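Local coordinates for protein putative non-ribosomal peptide synthetase (Actinomadura parvosata subsp. kistnae, PDB 6M7L) that is a putative non-ribosomal peptide synthetase condensation domain, which probably joins carrier-bound acyl or aminoacyl groups through a new amide bond, at residues I74-F79 against Q88-A93. Numbering follows the deposited sequence.
Sequences ILRTRF and QEILDA
Arg-78 and Glu-89 face each other as the hydrogen-bonded pair of a short antiparallel beta hairpin, their backbones exchanging two N-H...O bonds. On the more open face of the hairpin their opposite charges form a salt bridge, the arginine gripping the carboxylate side-on: NE reaches OE1 of Glu-89 at 3.0 Å, while NH2 of Arg-78 meets OE2 at 3.2 Å and also OE1, which both nitrogens approach from the same face of the carboxylate. The Glu-89 chain is extended, its CG anti to the backbone N (chi1 180°), which carries the acid alongside its partner, the two flat groups turned 39° apart. Leu-91 CD1 lies over one guanidinium face, 3.9 Å above the plane and offset toward its rim. An alanine at Arg-78 would probably leave the Glu-89 carboxylate without its mate and the Leu-91 methyls without the surface they cover.

On the other face, buried Thr-77 CG2 and Phe-79 CE2 each approach the aliphatic CG of buried Gln-88 at 3.6 Å, while Thr-77 OG1 bonds to Glu-73 O. Toward exposed Asp-92 the contact thins, but long Arg-76 donates NH2 to Leu-91 O at 2.8 Å. Its NE and NH1 bond to Gly-69 O and Gly-70 O, tying this condensation-domain hairpin to the preceding helix 58-71; Phe-79 touches Gln-28 of helix 26-34, and Gln-88 packs on Phe-187 and Ala-191 of helix 187-196.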
loop_
_atom_site.group_PDB
_atom_site.type_symbol
_atom_site.label_atom_id
_atom_site.label_comp_id
_atom_site.label_asym_id
_atom_site.label_seq_id
_atom_site.Cartn_x
_atom_site.Cartn_y
_atom_site.Cartn_z
ATOM N N ILE A 74 21.879 -7.935 2.961
ATOM C CA ILE A 74 22.529 -7.000 2.049
ATOM C C ILE A 74 22.786 -5.658 2.723
ATOM O O ILE A 74 23.742 -4.954 2.375
ATOM C CB ILE A 74 21.690 -6.844 0.765
ATOM C CG1 ILE A 74 22.456 -6.027 -0.273
ATOM C CG2 ILE A 74 20.335 -6.213 1.071
ATOM C CD1 ILE A 74 21.839 -6.082 -1.629
ATOM N N LEU A 75 21.962 -5.286 3.706
ATOM C CA LEU A 75 22.191 -4.031 4.412
ATOM C C LEU A 75 23.370 -4.116 5.372
ATOM O O LEU A 75 23.920 -3.075 5.749
ATOM C CB LEU A 75 20.929 -3.606 5.161
ATOM C CG LEU A 75 19.752 -3.185 4.278
ATOM C CD1 LEU A 75 18.622 -2.633 5.129
ATOM C CD2 LEU A 75 20.192 -2.166 3.240
ATOM N N ARG A 76 23.769 -5.321 5.778
ATOM C CA ARG A 76 24.993 -5.519 6.546
ATOM C C ARG A 76 26.086 -6.172 5.708
ATOM O O ARG A 76 26.991 -6.807 6.257
ATOM C CB ARG A 76 24.713 -6.340 7.807
ATOM C CG ARG A 76 23.862 -7.581 7.588
ATOM C CD ARG A 76 23.449 -8.198 8.917
ATOM N NE ARG A 76 22.412 -9.214 8.754
ATOM C CZ ARG A 76 22.630 -10.526 8.803
ATOM N NH1 ARG A 76 21.620 -11.373 8.643
ATOM N NH2 ARG A 76 23.853 -10.989 9.020
ATOM N N THR A 77 26.016 -6.022 4.388
ATOM C CA THR A 77 26.997 -6.574 3.466
ATOM C C THR A 77 28.028 -5.512 3.105
ATOM O O THR A 77 27.684 -4.347 2.892
ATOM C CB THR A 77 26.312 -7.093 2.198
ATOM O OG1 THR A 77 25.454 -8.190 2.533
ATOM C CG2 THR A 77 27.335 -7.558 1.175
ATOM N N ARG A 78 29.291 -5.917 3.045
ATOM C CA ARG A 78 30.380 -5.041 2.648
ATOM C C ARG A 78 30.986 -5.533 1.341
ATOM O O ARG A 78 30.878 -6.710 0.988
ATOM C CB ARG A 78 31.449 -4.971 3.741
ATOM C CG ARG A 78 31.889 -3.564 4.069
ATOM C CD ARG A 78 32.284 -3.458 5.527
ATOM N NE ARG A 78 33.070 -4.609 5.954
ATOM C CZ ARG A 78 33.844 -4.624 7.031
ATOM N NH1 ARG A 78 33.945 -3.541 7.790
ATOM N NH2 ARG A 78 34.524 -5.719 7.345
ATOM N N PHE A 79 31.632 -4.615 0.619
ATOM C CA PHE A 79 32.104 -4.875 -0.742
ATOM C C PHE A 79 33.589 -4.565 -0.870
ATOM O O PHE A 79 33.975 -3.547 -1.461
ATOM C CB PHE A 79 31.298 -4.066 -1.758
ATOM C CG PHE A 79 29.820 -4.280 -1.659
ATOM C CD1 PHE A 79 29.042 -3.458 -0.863
ATOM C CD2 PHE A 79 29.211 -5.314 -2.349
ATOM C CE1 PHE A 79 27.679 -3.658 -0.762
ATOM C CE2 PHE A 79 27.848 -5.518 -2.255
ATOM C CZ PHE A 79 27.081 -4.688 -1.462
ATOM N N GLN A 88 31.273 -9.914 -1.909
ATOM C CA GLN A 88 30.192 -9.604 -0.975
ATOM C C GLN A 88 30.546 -10.168 0.397
ATOM O O GLN A 88 30.490 -11.384 0.609
ATOM C CB GLN A 88 28.867 -10.179 -1.474
ATOM C CG GLN A 88 27.876 -9.151 -2.001
ATOM C CD GLN A 88 26.603 -9.788 -2.534
ATOM O OE1 GLN A 88 25.496 -9.332 -2.247
ATOM N NE2 GLN A 88 26.757 -10.845 -3.322
ATOM N N GLU A 89 30.906 -9.289 1.332
ATOM C CA GLU A 89 31.248 -9.680 2.697
ATOM C C GLU A 89 30.066 -9.359 3.608
ATOM O O GLU A 89 29.786 -8.188 3.883
ATOM C CB GLU A 89 32.509 -8.960 3.171
ATOM C CG GLU A 89 32.928 -9.314 4.592
ATOM C CD GLU A 89 33.919 -8.327 5.176
ATOM O OE1 GLU A 89 34.005 -7.191 4.662
ATOM O OE2 GLU A 89 34.614 -8.685 6.151
ATOM N N ILE A 90 29.383 -10.397 4.085
ATOM C CA ILE A 90 28.199 -10.229 4.922
ATOM C C ILE A 90 28.619 -10.224 6.387
ATOM O O ILE A 90 29.170 -11.209 6.888
ATOM C CB ILE A 90 27.164 -11.331 4.655
ATOM C CG1 ILE A 90 26.790 -11.375 3.173
ATOM C CG2 ILE A 90 25.922 -11.103 5.505
ATOM C CD1 ILE A 90 25.672 -12.346 2.862
ATOM N N LEU A 91 28.348 -9.120 7.074
ATOM C CA LEU A 91 28.613 -9.000 8.497
ATOM C C LEU A 91 27.407 -9.478 9.303
ATOM O O LEU A 91 26.326 -9.727 8.768
ATOM C CB LEU A 91 28.948 -7.553 8.857
ATOM C CG LEU A 91 29.968 -6.822 7.988
ATOM C CD1 LEU A 91 30.187 -5.408 8.506
ATOM C CD2 LEU A 91 31.276 -7.590 7.940
ATOM N N ASP A 92 27.603 -9.608 10.613
ATOM C CA ASP A 92 26.494 -9.937 11.496
ATOM C C ASP A 92 25.682 -8.676 11.788
ATOM O O ASP A 92 25.996 -7.578 11.319
ATOM C CB ASP A 92 27.000 -10.603 12.777
ATOM C CG ASP A 92 28.030 -9.765 13.516
ATOM O OD1 ASP A 92 28.376 -8.673 13.031
ATOM O OD2 ASP A 92 28.498 -10.202 14.589
ATOM N N ALA A 93 24.615 -8.834 12.572
ATOM C CA ALA A 93 23.730 -7.704 12.838
ATOM C C ALA A 93 24.424 -6.635 13.675
ATOM O O ALA A 93 24.269 -5.437 13.409
ATOM C CB ALA A 93 22.456 -8.186 13.530
#